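Malonyl acyl carrier protein transacylase (Streptococcus pneumoniae, PDB 3IM8) probably catalyses the transfer of the malonyl group from malonyl-CoA to holo-acyl carrier protein, a step that supplies fatty acid synthesis. Local coordinates at residues A[225-233]-A[246-257]. Numbering follows the deposited sequence.
Sequences PLVGNTEAA and RQVKEPVRFYES
Asn229, Thr230 and Ala232 pack into the bend of 246-257, a loop set against a helix-strand-helix turn beside the predicted active site, where the end of helix 240-247 passes through strand 252-253 into helix 254-263. A single direct backbone bond pins the two chains: Arg253 N gives its hydrogen to Asn229 O at 3.0 Å. Three waters do much of the rest. One donates to both Val227 O and Ser257 OG; a second joins Thr230 OG1 to Pro251 O; the third donates to Pro251 O, takes a weak bond from Arg253 NE and sits doubtfully close to Thr230 O. Ser257 OG in turn donates to Arg253 O (2.7 Å), so this hydroxyl is held from two directions while its CB lies 3.5 Å from Val227 CG1. Next to it, Ala232 CB rests on Glu256 CB at 3.6 Å.

Asn229 lies alongside Val252, its CG 3.6 Å from Val252 CG1, and its amide plane is turned 22° from that of Gln247. Thr230 keeps CG2 opposite its backbone N (chi1 -52° for OG1), which sends the methyl over one face of the Arg246 guanidinium, 3.8 Å from NH1. That guanidinium is gripped by Glu250, whose OE1 is 2.7 Å from NH1; Glu231 stands at its edge, the carboxylate nearly perpendicular (87°) in a long salt bridge to NH2. Glu256 OE1 meets Arg253 NH1 in the plane of that second guanidinium, and Arg253 also makes a cation-pi contact with Tyr159.

Gln247 NE2 bonds Ser90 O and Gln247 O bonds His199 ND1, while Val252 touches the His199 side chain. Ser90 and His199 are the predicted catalytic pair, so this is second-shell packing beside the probable nucleophile elbow of a FabD-type acyltransferase.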
loop_
_atom_site.group_PDB
_atom_site.type_symbol
_atom_site.label_atom_id
_atom_site.label_comp_id
_atom_site.label_asym_id
_atom_site.label_seq_id
_atom_site.Cartn_x
_atom_site.Cartn_y
_atom_site.Cartn_z
ATOM N N PRO A 225 -5.820 -8.518 -14.232
ATOM C CA PRO A 225 -5.276 -9.302 -13.155
ATOM C C PRO A 225 -4.640 -8.384 -12.102
ATOM O O PRO A 225 -4.005 -7.376 -12.461
ATOM C CB PRO A 225 -4.217 -10.184 -13.823
ATOM C CG PRO A 225 -4.558 -10.152 -15.347
ATOM C CD PRO A 225 -5.209 -8.807 -15.545
ATOM N N LEU A 226 -4.854 -8.730 -10.833
ATOM C CA LEU A 226 -4.266 -8.035 -9.659
ATOM C C LEU A 226 -3.394 -9.028 -8.883
ATOM O O LEU A 226 -3.838 -10.124 -8.590
ATOM C CB LEU A 226 -5.366 -7.479 -8.756
ATOM C CG LEU A 226 -4.919 -6.825 -7.425
ATOM C CD1 LEU A 226 -5.891 -5.781 -7.036
ATOM C CD2 LEU A 226 -4.847 -7.815 -6.263
ATOM N N VAL A 227 -2.143 -8.656 -8.584
ATOM C CA VAL A 227 -1.242 -9.464 -7.759
ATOM C C VAL A 227 -1.389 -9.052 -6.293
ATOM O O VAL A 227 -1.055 -7.922 -5.915
ATOM C CB VAL A 227 0.213 -9.348 -8.261
ATOM C CG1 VAL A 227 1.139 -10.214 -7.447
ATOM C CG2 VAL A 227 0.289 -9.758 -9.748
ATOM N N GLY A 228 -1.924 -9.946 -5.457
ATOM C CA GLY A 228 -2.195 -9.582 -4.067
ATOM C C GLY A 228 -0.985 -9.562 -3.157
ATOM O O GLY A 228 -0.035 -10.313 -3.336
ATOM N N ASN A 229 -1.033 -8.699 -2.150
ATOM C CA ASN A 229 0.052 -8.513 -1.183
ATOM C C ASN A 229 0.367 -9.766 -0.364
ATOM O O ASN A 229 1.540 -10.095 -0.083
ATOM C CB ASN A 229 -0.349 -7.380 -0.213
ATOM C CG ASN A 229 -0.203 -5.972 -0.816
ATOM O OD1 ASN A 229 0.363 -5.746 -1.929
ATOM N ND2 ASN A 229 -0.681 -5.022 -0.073
ATOM N N THR A 230 -0.705 -10.459 0.019
ATOM C CA THR A 230 -0.616 -11.528 1.024
ATOM C C THR A 230 0.019 -12.782 0.420
ATOM O O THR A 230 1.061 -13.280 0.934
ATOM C CB THR A 230 -2.003 -11.805 1.675
ATOM O OG1 THR A 230 -2.555 -10.575 2.143
ATOM C CG2 THR A 230 -1.882 -12.796 2.797
ATOM N N GLU A 231 -0.550 -13.224 -0.711
ATOM C CA GLU A 231 -0.116 -14.471 -1.334
ATOM C C GLU A 231 0.909 -14.262 -2.435
ATOM O O GLU A 231 1.488 -15.220 -2.913
ATOM C CB GLU A 231 -1.309 -15.219 -1.922
ATOM C CG GLU A 231 -2.399 -15.583 -0.904
ATOM C CD GLU A 231 -2.090 -16.843 -0.088
ATOM O OE1 GLU A 231 -1.198 -16.851 0.802
ATOM O OE2 GLU A 231 -2.797 -17.847 -0.328
ATOM N N ALA A 232 1.165 -12.999 -2.799
ATOM C CA ALA A 232 2.015 -12.653 -3.951
ATOM C C ALA A 232 1.564 -13.506 -5.141
ATOM O O ALA A 232 2.367 -14.185 -5.753
ATOM C CB ALA A 232 3.468 -12.853 -3.634
ATOM N N ALA A 233 0.265 -13.458 -5.450
ATOM C CA ALA A 233 -0.296 -14.239 -6.552
ATOM C C ALA A 233 -1.468 -13.467 -7.131
ATOM O O ALA A 233 -1.990 -12.551 -6.475
ATOM C CB ALA A 233 -0.757 -15.612 -6.026
ATOM N N ARG A 246 -7.022 -11.071 5.871
ATOM C CA ARG A 246 -5.660 -11.455 6.323
ATOM C C ARG A 246 -4.595 -10.391 6.054
ATOM O O ARG A 246 -3.635 -10.269 6.816
ATOM C CB ARG A 246 -5.241 -12.797 5.741
ATOM C CG ARG A 246 -6.155 -13.950 6.248
ATOM C CD ARG A 246 -5.528 -15.306 6.012
ATOM N NE ARG A 246 -5.423 -15.602 4.592
ATOM C CZ ARG A 246 -4.295 -15.880 3.935
ATOM N NH1 ARG A 246 -3.115 -15.891 4.526
ATOM N NH2 ARG A 246 -4.353 -16.154 2.653
ATOM N N GLN A 247 -4.765 -9.640 4.966
ATOM C CA GLN A 247 -3.766 -8.652 4.565
ATOM C C GLN A 247 -3.309 -7.725 5.699
ATOM O O GLN A 247 -2.110 -7.432 5.775
ATOM C CB GLN A 247 -4.245 -7.823 3.366
ATOM C CG GLN A 247 -3.221 -6.878 2.785
ATOM C CD GLN A 247 -3.857 -5.505 2.458
ATOM O OE1 GLN A 247 -4.668 -4.972 3.241
ATOM N NE2 GLN A 247 -3.497 -4.943 1.305
ATOM N N VAL A 248 -4.237 -7.282 6.553
ATOM C CA VAL A 248 -3.942 -6.309 7.646
ATOM C C VAL A 248 -3.085 -6.928 8.774
ATOM O O VAL A 248 -2.367 -6.238 9.501
ATOM C CB VAL A 248 -5.233 -5.514 8.165
ATOM C CG1 VAL A 248 -5.879 -4.680 7.063
ATOM C CG2 VAL A 248 -6.282 -6.438 8.779
ATOM N N LYS A 249 -3.098 -8.258 8.855
ATOM C CA LYS A 249 -2.389 -8.963 9.919
ATOM C C LYS A 249 -1.306 -9.911 9.401
ATOM O O LYS A 249 -0.731 -10.645 10.186
ATOM C CB LYS A 249 -3.409 -9.712 10.825
ATOM C CG LYS A 249 -4.081 -10.913 10.103
ATOM C CD LYS A 249 -5.024 -11.718 10.996
ATOM C CE LYS A 249 -6.084 -12.336 10.120
ATOM N NZ LYS A 249 -6.712 -13.452 10.823
ATOM N N GLU A 250 -1.034 -9.929 8.089
ATOM C CA GLU A 250 0.049 -10.780 7.512
ATOM C C GLU A 250 1.075 -9.967 6.677
ATOM O O GLU A 250 0.776 -8.827 6.278
ATOM C CB GLU A 250 -0.574 -11.918 6.690
ATOM C CG GLU A 250 -1.298 -12.902 7.573
ATOM C CD GLU A 250 -1.833 -14.108 6.844
ATOM O OE1 GLU A 250 -1.238 -14.557 5.845
ATOM O OE2 GLU A 250 -2.858 -14.614 7.308
ATOM N N PRO A 251 2.285 -10.522 6.421
ATOM C CA PRO A 251 3.322 -9.756 5.683
ATOM C C PRO A 251 2.849 -9.297 4.286
ATOM O O PRO A 251 2.166 -10.018 3.600
ATOM C CB PRO A 251 4.499 -10.730 5.583
ATOM C CG PRO A 251 4.261 -11.758 6.663
ATOM C CD PRO A 251 2.794 -11.838 6.883
ATOM N N VAL A 252 3.182 -8.068 3.912
ATOM C CA VAL A 252 3.122 -7.605 2.512
ATOM C C VAL A 252 4.375 -8.016 1.699
ATOM O O VAL A 252 5.508 -7.664 1.997
ATOM C CB VAL A 252 2.901 -6.093 2.454
ATOM C CG1 VAL A 252 2.938 -5.579 0.998
ATOM C CG2 VAL A 252 1.575 -5.712 3.114
ATOM N N ARG A 253 4.154 -8.796 0.664
ATOM C CA ARG A 253 5.256 -9.445 -0.038
ATOM C C ARG A 253 5.406 -8.744 -1.377
ATOM O O ARG A 253 4.892 -9.212 -2.417
ATOM C CB ARG A 253 5.014 -10.959 -0.172
ATOM C CG ARG A 253 5.014 -11.673 1.149
ATOM C CD ARG A 253 4.793 -13.201 0.987
ATOM N NE ARG A 253 4.876 -13.878 2.292
ATOM C CZ ARG A 253 6.013 -14.287 2.894
ATOM N NH1 ARG A 253 7.219 -14.123 2.326
ATOM N NH2 ARG A 253 5.944 -14.863 4.093
ATOM N N PHE A 254 6.085 -7.590 -1.334
ATOM C CA PHE A 254 6.167 -6.736 -2.516
ATOM C C PHE A 254 7.077 -7.328 -3.610
ATOM O O PHE A 254 6.636 -7.447 -4.745
ATOM C CB PHE A 254 6.572 -5.279 -2.166
ATOM C CG PHE A 254 6.507 -4.332 -3.356
ATOM C CD1 PHE A 254 7.681 -3.899 -3.979
ATOM C CD2 PHE A 254 5.264 -3.900 -3.859
ATOM C CE1 PHE A 254 7.644 -3.042 -5.052
ATOM C CE2 PHE A 254 5.184 -3.054 -4.980
ATOM C CZ PHE A 254 6.388 -2.608 -5.583
ATOM N N TYR A 255 8.315 -7.713 -3.279
ATOM C CA TYR A 255 9.250 -8.132 -4.352
ATOM C C TYR A 255 8.813 -9.406 -5.041
ATOM O O TYR A 255 8.989 -9.551 -6.246
ATOM C CB TYR A 255 10.722 -8.186 -3.907
ATOM C CG TYR A 255 11.093 -9.162 -2.798
ATOM C CD1 TYR A 255 11.318 -8.708 -1.493
ATOM C CD2 TYR A 255 11.271 -10.532 -3.069
ATOM C CE1 TYR A 255 11.692 -9.580 -0.473
ATOM C CE2 TYR A 255 11.642 -11.416 -2.063
ATOM C CZ TYR A 255 11.854 -10.929 -0.767
ATOM O OH TYR A 255 12.214 -11.777 0.228
ATOM N N GLU A 256 8.200 -10.311 -4.267
ATOM C CA GLU A 256 7.653 -11.543 -4.849
ATOM C C GLU A 256 6.553 -11.210 -5.818
ATOM O O GLU A 256 6.451 -11.844 -6.868
ATOM C CB GLU A 256 7.074 -12.426 -3.770
ATOM C CG GLU A 256 8.137 -13.073 -2.901
ATOM C CD GLU A 256 7.519 -13.622 -1.648
ATOM O OE1 GLU A 256 7.952 -13.174 -0.522
ATOM O OE2 GLU A 256 6.570 -14.446 -1.829
ATOM N N SER A 257 5.722 -10.227 -5.458
ATOM C CA SER A 257 4.679 -9.740 -6.356
ATOM C C SER A 257 5.248 -9.144 -7.667
ATOM O O SER A 257 4.664 -9.338 -8.739
ATOM C CB SER A 257 3.789 -8.714 -5.640
ATOM O OG SER A 257 3.221 -9.316 -4.500
HETATM O O HOH W 1 1.050 -7.376 -4.265
HETATM O O HOH W 2 -0.586 -9.050 3.513
HETATM O O HOH W 3 2.153 -12.810 3.081
#